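Local coordinates for adhesion and penetration protein autotransporter (Haemophilus influenzae, PDB 3SYJ), which promotes bacterial adherence, invasion and aggregation as a self-associating autotransporter, and is probably also a serine protease, at residues N65-S70 against S257-I262; H110-D115 against L253-Y258. All coordinates share one frame; numbering follows the deposited sequence.

Interaction 1 of 2, residues N65-S70 against S257-I262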
ATOM      1  N   ASN A  65     -22.670 -27.195  53.102  1.00 22.34           N
ATOM      2  CA  ASN A  65     -22.364 -28.138  52.034  1.00 19.97           C
ATOM      3  C   ASN A  65     -23.288 -29.358  52.013  1.00 19.84           C
ATOM      4  O   ASN A  65     -23.639 -29.861  50.943  1.00 18.09           O
ATOM      5  CB  ASN A  65     -20.891 -28.559  52.090  1.00 23.46           C
ATOM      6  CG  ASN A  65     -19.945 -27.398  51.842  1.00 26.10           C
ATOM      7  OD1 ASN A  65     -18.917 -27.263  52.518  1.00 31.80           O
ATOM      8  ND2 ASN A  65     -20.286 -26.546  50.873  1.00 17.55           N
ATOM      9  N   GLN A  66     -23.685 -29.839  53.188  1.00 20.08           N
ATOM     10  CA  GLN A  66     -24.615 -30.968  53.252  1.00 17.99           C
ATOM     11  C   GLN A  66     -25.812 -30.708  54.165  1.00 18.51           C
ATOM     12  O   GLN A  66     -26.363 -31.639  54.741  1.00 18.43           O
ATOM     13  CB  GLN A  66     -23.896 -32.269  53.658  1.00 16.37           C
ATOM     14  CG  GLN A  66     -23.189 -32.234  55.021  1.00 22.04           C
ATOM     15  CD  GLN A  66     -22.621 -33.601  55.452  1.00 22.50           C
ATOM     16  OE1 GLN A  66     -23.025 -34.651  54.940  1.00 19.39           O
ATOM     17  NE2 GLN A  66     -21.685 -33.582  56.405  1.00 24.75           N
ATOM     18  N   TYR A  67     -26.216 -29.446  54.301  1.00 20.37           N
ATOM     19  CA  TYR A  67     -27.375 -29.113  55.133  1.00 21.76           C
ATOM     20  C   TYR A  67     -28.365 -28.161  54.456  1.00 22.04           C
ATOM     21  O   TYR A  67     -27.977 -27.227  53.754  1.00 19.60           O
ATOM     22  CB  TYR A  67     -26.943 -28.530  56.479  1.00 18.42           C
ATOM     23  CG  TYR A  67     -26.157 -29.483  57.338  1.00 21.71           C
ATOM     24  CD1 TYR A  67     -26.789 -30.281  58.278  1.00 20.70           C
ATOM     25  CD2 TYR A  67     -24.777 -29.581  57.210  1.00 21.20           C
ATOM     26  CE1 TYR A  67     -26.071 -31.151  59.067  1.00 22.47           C
ATOM     27  CE2 TYR A  67     -24.047 -30.450  57.992  1.00 22.26           C
ATOM     28  CZ  TYR A  67     -24.698 -31.232  58.919  1.00 26.20           C
ATOM     29  OH  TYR A  67     -23.978 -32.102  59.703  1.00 27.03           O
ATOM     30  N   ILE A  68     -29.651 -28.413  54.674  1.00 19.92           N
ATOM     31  CA  ILE A  68     -30.697 -27.528  54.188  1.00 16.01           C
ATOM     32  C   ILE A  68     -31.543 -27.064  55.356  1.00 19.26           C
ATOM     33  O   ILE A  68     -31.365 -27.524  56.491  1.00 18.96           O
ATOM     34  CB  ILE A  68     -31.602 -28.221  53.158  1.00 18.83           C
ATOM     35  CG1 ILE A  68     -32.158 -29.530  53.727  1.00 16.26           C
ATOM     36  CG2 ILE A  68     -30.834 -28.464  51.868  1.00 15.50           C
ATOM     37  CD1 ILE A  68     -33.184 -30.193  52.835  1.00 14.24           C
ATOM     38  N   VAL A  69     -32.459 -26.143  55.080  1.00 22.52           N
ATOM     39  CA  VAL A  69     -33.372 -25.635  56.100  1.00 17.56           C
ATOM     40  C   VAL A  69     -34.786 -25.603  55.537  1.00 16.98           C
ATOM     41  O   VAL A  69     -34.984 -25.318  54.355  1.00 15.67           O
ATOM     42  CB  VAL A  69     -32.958 -24.237  56.590  1.00 17.44           C
ATOM     43  CG1 VAL A  69     -33.275 -23.177  55.544  1.00 14.12           C
ATOM     44  CG2 VAL A  69     -33.650 -23.911  57.894  1.00 20.20           C
ATOM     45  N   SER A  70     -35.763 -25.921  56.381  1.00 17.82           N
ATOM     46  CA  SER A  70     -37.169 -25.945  55.984  1.00 20.53           C
ATOM     47  C   SER A  70     -38.021 -26.046  57.243  1.00 20.94           C
ATOM     48  O   SER A  70     -37.486 -25.989  58.346  1.00 24.37           O
ATOM     49  CB  SER A  70     -37.446 -27.128  55.053  1.00 17.46           C
ATOM     50  OG  SER A  70     -38.728 -27.034  54.463  1.00 16.74           O
ATOM     51  N   SER A 257     -27.546 -20.559  65.731  1.00 29.10           N
ATOM     52  CA  SER A 257     -26.991 -21.253  66.893  1.00 26.97           C
ATOM     53  C   SER A 257     -27.439 -22.696  66.942  1.00 28.96           C
ATOM     54  O   SER A 257     -26.692 -23.574  67.369  1.00 30.15           O
ATOM     55  CB  SER A 257     -27.398 -20.560  68.192  1.00 35.25           C
ATOM     56  OG  SER A 257     -26.457 -19.564  68.546  1.00 50.04           O
ATOM     57  N   TYR A 258     -28.673 -22.936  66.525  1.00 24.76           N
ATOM     58  CA  TYR A 258     -29.193 -24.289  66.483  1.00 27.14           C
ATOM     59  C   TYR A 258     -28.455 -25.059  65.411  1.00 24.81           C
ATOM     60  O   TYR A 258     -28.058 -26.205  65.617  1.00 28.08           O
ATOM     61  CB  TYR A 258     -30.685 -24.271  66.187  1.00 23.34           C
ATOM     62  CG  TYR A 258     -31.299 -25.616  65.893  1.00 21.59           C
ATOM     63  CD1 TYR A 258     -31.399 -26.588  66.881  1.00 22.50           C
ATOM     64  CD2 TYR A 258     -31.816 -25.900  64.635  1.00 19.46           C
ATOM     65  CE1 TYR A 258     -31.985 -27.816  66.618  1.00 19.50           C
ATOM     66  CE2 TYR A 258     -32.405 -27.118  64.363  1.00 24.18           C
ATOM     67  CZ  TYR A 258     -32.487 -28.073  65.359  1.00 22.31           C
ATOM     68  OH  TYR A 258     -33.070 -29.289  65.088  1.00 23.32           O
ATOM     69  N   PHE A 259     -28.253 -24.429  64.263  1.00 23.11           N
ATOM     70  CA  PHE A 259     -27.548 -25.112  63.195  1.00 26.11           C
ATOM     71  C   PHE A 259     -26.135 -25.492  63.626  1.00 25.87           C
ATOM     72  O   PHE A 259     -25.664 -26.579  63.308  1.00 24.88           O
ATOM     73  CB  PHE A 259     -27.475 -24.274  61.928  1.00 25.91           C
ATOM     74  CG  PHE A 259     -26.589 -24.877  60.890  1.00 26.48           C
ATOM     75  CD1 PHE A 259     -27.017 -25.967  60.152  1.00 27.53           C
ATOM     76  CD2 PHE A 259     -25.304 -24.397  60.692  1.00 26.69           C
ATOM     77  CE1 PHE A 259     -26.195 -26.549  59.205  1.00 25.17           C
ATOM     78  CE2 PHE A 259     -24.478 -24.977  59.749  1.00 28.45           C
ATOM     79  CZ  PHE A 259     -24.928 -26.057  59.007  1.00 26.22           C
ATOM     80  N   ASP A 260     -25.465 -24.593  64.343  1.00 26.28           N
ATOM     81  CA  ASP A 260     -24.118 -24.854  64.841  1.00 25.82           C
ATOM     82  C   ASP A 260     -24.091 -26.083  65.736  1.00 29.12           C
ATOM     83  O   ASP A 260     -23.147 -26.869  65.689  1.00 32.50           O
ATOM     84  CB  ASP A 260     -23.556 -23.637  65.586  1.00 27.96           C
ATOM     85  CG  ASP A 260     -23.145 -22.515  64.643  1.00 33.06           C
ATOM     86  OD1 ASP A 260     -23.144 -22.745  63.412  1.00 28.26           O
ATOM     87  OD2 ASP A 260     -22.824 -21.404  65.129  1.00 32.96           O
ATOM     88  N   GLU A 261     -25.129 -26.261  66.546  1.00 27.07           N
ATOM     89  CA  GLU A 261     -25.203 -27.447  67.392  1.00 32.06           C
ATOM     90  C   GLU A 261     -25.325 -28.728  66.569  1.00 32.30           C
ATOM     91  O   GLU A 261     -24.742 -29.751  66.918  1.00 30.06           O
ATOM     92  CB  GLU A 261     -26.356 -27.341  68.384  1.00 31.05           C
ATOM     93  CG  GLU A 261     -26.146 -26.282  69.448  1.00 34.98           C
ATOM     94  CD  GLU A 261     -27.364 -26.102  70.325  1.00 39.93           C
ATOM     95  OE1 GLU A 261     -28.264 -26.966  70.269  1.00 41.67           O
ATOM     96  OE2 GLU A 261     -27.424 -25.098  71.068  1.00 49.61           O
ATOM     97  N   ILE A 262     -26.088 -28.671  65.481  1.00 30.36           N
ATOM     98  CA  ILE A 262     -26.255 -29.827  64.610  1.00 28.50           C
ATOM     99  C   ILE A 262     -24.930 -30.132  63.931  1.00 26.67           C
ATOM    100  O   ILE A 262     -24.504 -31.276  63.851  1.00 30.57           O
ATOM    101  CB  ILE A 262     -27.308 -29.566  63.505  1.00 27.88           C
ATOM    102  CG1 ILE A 262     -28.672 -29.227  64.111  1.00 24.90           C
ATOM    103  CG2 ILE A 262     -27.399 -30.755  62.550  1.00 22.81           C
ATOM    104  CD1 ILE A 262     -29.120 -30.174  65.192  1.00 30.68           C
TER
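Tyr-67 and Phe-259 form a T-shaped (edge-to-face) aromatic pair between the short strand 67-69 and helix 256-266, in the S6 peptidase domain of the passenger, a member of the chymotrypsin-like PA clan. The classification rests on two measurements: the planes of the Tyr-67 and Phe-259 rings stand at 86°, and their centroids are 5.2 Å apart, with the Phe-259 edge directed at the Tyr-67 face. The contact can be followed outward along Tyr-67, whose CB points toward the helix. That CB lies 3.5 Å from Phe-259 CE1, at the edge of the phenylalanine ring and near its plane. One bond further, Tyr-67 CG is also 3.5 Å from Phe-259 CE1 and lies in the plane of that ring, so the edge meets the root of the tyrosine ring and not its hydroxyl end. Tyr-67 CD1 and CD2 are both 3.9 Å from Phe-259 CE1, equal distances, so this carbon leans to neither flank of the tyrosine's CB-CG axis. On the helix side, Phe-259 reaches the strand because its CG is anti to the backbone N (chi1 172°), which carries CE1 and CZ forward although the bond to CB does not aim there. Beyond CD1 the neighbour changes from Phe-259 to Ile-262, one helical turn on. The phenol oxygen leaves the contact and hydrogen-bonds to Asp-266 OD2, further along the same helix, so the ring is held at both ends, by packing at its root and a polar bond at its tip. All three touching residues are buried; Phe-259 also packs on Val-63 and Glu-64 of strand 61-64, the antiparallel partner of 67-69. The methyl beside the outer part of the tyrosine ring is Ile-262 CG2, 3.7 Å from Tyr-67 CE1.

Interaction 2 of 2, residues H110-D115 against L253-Y258; sequences HPYEDD and LVRKSY
Arg-255 grips the backbone carbonyl of Glu-113 with both terminal nitrogens, a fork closing on one oxygen. Arg-255 NH2 lies 2.7 Å from Glu-113 O, in the carbonyl plane and on a lone pair, while NH1 is 2.8 Å from the same oxygen but tilted 27° from that plane. The oxygen sits close to the guanidinium plane, yet the N-H...O angles of 141° and 135° show that neither bond is straight, as sharing one acceptor requires. Over one face of the guanidinium, centred on it, comes Tyr-112 CB, 3.4 Å from Arg-255 CZ. The arginine spans the gap because its chain is extended from CG to NE. Farther out, Tyr-104 makes a cation-pi contact with Arg-255, and Tyr-116 OH hydrogen-bonds to the Arg-255 backbone N. The Glu-113 carboxylate is engaged elsewhere, in a salt bridge to Lys-106. Asp-115, two residues on, hydrogen-bonds to His-73 ND1, consistent with a Ser-His-Asp triad with Ser-218. The contact thus ties the loop between strands 96-100 and 120-121 to the N-cap residue of helix 256-266, just after strand 249-253.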
ATOM      1  N   HIS A 110     -33.759 -24.186  74.062  1.00 41.98           N
ATOM      2  CA  HIS A 110     -34.205 -24.008  72.684  1.00 40.80           C
ATOM      3  C   HIS A 110     -35.588 -23.383  72.684  1.00 36.72           C
ATOM      4  O   HIS A 110     -36.601 -24.077  72.573  1.00 38.31           O
ATOM      5  CB  HIS A 110     -34.191 -25.340  71.943  1.00 35.33           C
ATOM      6  CG  HIS A 110     -32.889 -26.062  72.062  1.00 40.36           C
ATOM      7  ND1 HIS A 110     -31.700 -25.519  71.625  1.00 42.22           N
ATOM      8  CD2 HIS A 110     -32.583 -27.271  72.586  1.00 43.40           C
ATOM      9  CE1 HIS A 110     -30.718 -26.368  71.864  1.00 42.55           C
ATOM     10  NE2 HIS A 110     -31.227 -27.441  72.444  1.00 48.12           N
ATOM     11  N   PRO A 111     -35.620 -22.053  72.808  1.00 30.85           N
ATOM     12  CA  PRO A 111     -36.804 -21.235  73.087  1.00 40.31           C
ATOM     13  C   PRO A 111     -37.849 -21.221  71.971  1.00 36.28           C
ATOM     14  O   PRO A 111     -39.036 -21.113  72.265  1.00 36.85           O
ATOM     15  CB  PRO A 111     -36.220 -19.823  73.257  1.00 36.66           C
ATOM     16  CG  PRO A 111     -34.748 -20.016  73.453  1.00 35.28           C
ATOM     17  CD  PRO A 111     -34.406 -21.234  72.671  1.00 33.16           C
ATOM     18  N   TYR A 112     -37.403 -21.336  70.723  1.00 34.90           N
ATOM     19  CA  TYR A 112     -38.234 -21.052  69.555  1.00 29.04           C
ATOM     20  C   TYR A 112     -39.219 -22.158  69.196  1.00 29.53           C
ATOM     21  O   TYR A 112     -39.149 -23.262  69.731  1.00 31.25           O
ATOM     22  CB  TYR A 112     -37.339 -20.667  68.372  1.00 26.94           C
ATOM     23  CG  TYR A 112     -36.470 -19.486  68.733  1.00 30.24           C
ATOM     24  CD1 TYR A 112     -36.990 -18.197  68.731  1.00 33.12           C
ATOM     25  CD2 TYR A 112     -35.156 -19.659  69.137  1.00 27.31           C
ATOM     26  CE1 TYR A 112     -36.215 -17.111  69.089  1.00 31.25           C
ATOM     27  CE2 TYR A 112     -34.373 -18.582  69.499  1.00 26.36           C
ATOM     28  CZ  TYR A 112     -34.909 -17.307  69.474  1.00 32.17           C
ATOM     29  OH  TYR A 112     -34.135 -16.225  69.835  1.00 33.27           O
ATOM     30  N   GLU A 113     -40.153 -21.834  68.307  1.00 32.26           N
ATOM     31  CA  GLU A 113     -41.204 -22.760  67.897  1.00 31.04           C
ATOM     32  C   GLU A 113     -40.636 -23.915  67.096  1.00 29.41           C
ATOM     33  O   GLU A 113     -39.697 -23.732  66.324  1.00 31.55           O
ATOM     34  CB  GLU A 113     -42.257 -22.028  67.071  1.00 29.10           C
ATOM     35  CG  GLU A 113     -43.000 -20.982  67.873  1.00 38.85           C
ATOM     36  CD  GLU A 113     -43.659 -21.573  69.101  1.00 41.34           C
ATOM     37  OE1 GLU A 113     -44.552 -22.438  68.941  1.00 41.59           O
ATOM     38  OE2 GLU A 113     -43.276 -21.174  70.221  1.00 39.55           O
ATOM     39  N   ASP A 114     -41.231 -25.091  67.255  1.00 27.50           N
ATOM     40  CA  ASP A 114     -40.638 -26.322  66.735  1.00 29.06           C
ATOM     41  C   ASP A 114     -41.060 -26.717  65.312  1.00 29.12           C
ATOM     42  O   ASP A 114     -40.795 -27.837  64.878  1.00 28.17           O
ATOM     43  CB  ASP A 114     -40.841 -27.490  67.722  1.00 32.22           C
ATOM     44  CG  ASP A 114     -42.311 -27.785  68.000  1.00 38.31           C
ATOM     45  OD1 ASP A 114     -43.173 -27.264  67.264  1.00 36.06           O
ATOM     46  OD2 ASP A 114     -42.603 -28.543  68.950  1.00 37.09           O
ATOM     47  N   ASP A 115     -41.709 -25.810  64.587  1.00 26.63           N
ATOM     48  CA  ASP A 115     -41.958 -26.036  63.164  1.00 27.54           C
ATOM     49  C   ASP A 115     -40.726 -25.550  62.398  1.00 28.90           C
ATOM     50  O   ASP A 115     -40.735 -24.486  61.768  1.00 25.61           O
ATOM     51  CB  ASP A 115     -43.223 -25.308  62.701  1.00 28.48           C
ATOM     52  CG  ASP A 115     -43.766 -25.840  61.381  1.00 29.54           C
ATOM     53  OD1 ASP A 115     -43.208 -26.817  60.831  1.00 27.55           O
ATOM     54  OD2 ASP A 115     -44.767 -25.274  60.893  1.00 29.98           O
ATOM     55  N   LEU A 253     -37.671 -16.937  61.593  1.00 21.53           N
ATOM     56  CA  LEU A 253     -36.295 -16.526  61.331  1.00 22.96           C
ATOM     57  C   LEU A 253     -35.351 -17.729  61.394  1.00 22.16           C
ATOM     58  O   LEU A 253     -35.634 -18.706  62.080  1.00 20.07           O
ATOM     59  CB  LEU A 253     -35.854 -15.439  62.317  1.00 24.50           C
ATOM     60  CG  LEU A 253     -36.663 -14.133  62.305  1.00 26.55           C
ATOM     61  CD1 LEU A 253     -36.087 -13.143  63.305  1.00 30.97           C
ATOM     62  CD2 LEU A 253     -36.714 -13.508  60.920  1.00 24.05           C
ATOM     63  N   VAL A 254     -34.237 -17.669  60.666  1.00 24.25           N
ATOM     64  CA  VAL A 254     -33.302 -18.794  60.653  1.00 24.69           C
ATOM     65  C   VAL A 254     -32.515 -18.843  61.954  1.00 24.35           C
ATOM     66  O   VAL A 254     -32.240 -17.805  62.559  1.00 27.62           O
ATOM     67  CB  VAL A 254     -32.332 -18.739  59.455  1.00 21.31           C
ATOM     68  CG1 VAL A 254     -33.091 -18.979  58.149  1.00 18.80           C
ATOM     69  CG2 VAL A 254     -31.589 -17.406  59.431  1.00 17.67           C
ATOM     70  N   ARG A 255     -32.141 -20.051  62.365  1.00 21.93           N
ATOM     71  CA  ARG A 255     -31.523 -20.258  63.670  1.00 24.48           C
ATOM     72  C   ARG A 255     -30.064 -20.715  63.572  1.00 24.39           C
ATOM     73  O   ARG A 255     -29.771 -21.901  63.509  1.00 21.95           O
ATOM     74  CB  ARG A 255     -32.379 -21.223  64.492  1.00 21.77           C
ATOM     75  CG  ARG A 255     -33.835 -20.753  64.547  1.00 24.32           C
ATOM     76  CD  ARG A 255     -34.755 -21.692  65.307  1.00 24.91           C
ATOM     77  NE  ARG A 255     -36.156 -21.335  65.091  1.00 23.20           N
ATOM     78  CZ  ARG A 255     -37.178 -22.153  65.314  1.00 23.91           C
ATOM     79  NH1 ARG A 255     -36.961 -23.372  65.772  1.00 25.23           N
ATOM     80  NH2 ARG A 255     -38.417 -21.753  65.075  1.00 26.10           N
ATOM     81  N   LYS A 256     -29.156 -19.745  63.570  1.00 25.18           N
ATOM     82  CA  LYS A 256     -27.735 -19.991  63.361  1.00 24.93           C
ATOM     83  C   LYS A 256     -27.101 -20.799  64.499  1.00 27.12           C
ATOM     84  O   LYS A 256     -26.220 -21.622  64.265  1.00 24.51           O
ATOM     85  CB  LYS A 256     -27.017 -18.651  63.208  1.00 27.82           C
ATOM     86  CG  LYS A 256     -25.564 -18.730  62.786  1.00 26.68           C
ATOM     87  CD  LYS A 256     -25.421 -18.487  61.295  1.00 36.54           C
ATOM     88  CE  LYS A 256     -24.046 -17.922  60.953  1.00 45.93           C
ATOM     89  NZ  LYS A 256     -23.819 -16.573  61.556  1.00 42.64           N
ATOM     90  N   SER A 257     -27.546 -20.559  65.731  1.00 29.10           N
ATOM     91  CA  SER A 257     -26.991 -21.253  66.893  1.00 26.97           C
ATOM     92  C   SER A 257     -27.439 -22.696  66.942  1.00 28.96           C
ATOM     93  O   SER A 257     -26.692 -23.574  67.369  1.00 30.15           O
ATOM     94  CB  SER A 257     -27.398 -20.560  68.192  1.00 35.25           C
ATOM     95  OG  SER A 257     -26.457 -19.564  68.546  1.00 50.04           O
ATOM     96  N   TYR A 258     -28.673 -22.936  66.525  1.00 24.76           N
ATOM     97  CA  TYR A 258     -29.193 -24.289  66.483  1.00 27.14           C
ATOM     98  C   TYR A 258     -28.455 -25.059  65.411  1.00 24.81           C
ATOM     99  O   TYR A 258     -28.058 -26.205  65.617  1.00 28.08           O
ATOM    100  CB  TYR A 258     -30.685 -24.271  66.187  1.00 23.34           C
ATOM    101  CG  TYR A 258     -31.299 -25.616  65.893  1.00 21.59           C
ATOM    102  CD1 TYR A 258     -31.399 -26.588  66.881  1.00 22.50           C
ATOM    103  CD2 TYR A 258     -31.816 -25.900  64.635  1.00 19.46           C
ATOM    104  CE1 TYR A 258     -31.985 -27.816  66.618  1.00 19.50           C
ATOM    105  CE2 TYR A 258     -32.405 -27.118  64.363  1.00 24.18           C
ATOM    106  CZ  TYR A 258     -32.487 -28.073  65.359  1.00 22.31           C
ATOM    107  OH  TYR A 258     -33.070 -29.289  65.088  1.00 23.32           O
TER

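In the fold
Both interactions use helix 256-266 of the protease domain, and their centres lie about 11 Å apart. Interaction 1 is the core contact, entirely buried and apolar across its two segments, joining the body of the helix to a short strand. Interaction 2 is only partly buried: it holds the start of the same helix to a loop through charged donors and a backbone carbonyl. Tyr-258 links the neighbourhoods, belonging to 253-258 as well as 257-262 and stacking edge-to-face on Tyr-104, the ring that also meets the interaction 2 arginine. The two sites touch directly where Glu-261 OE1 lies 3.0 Å from His-110 CE1.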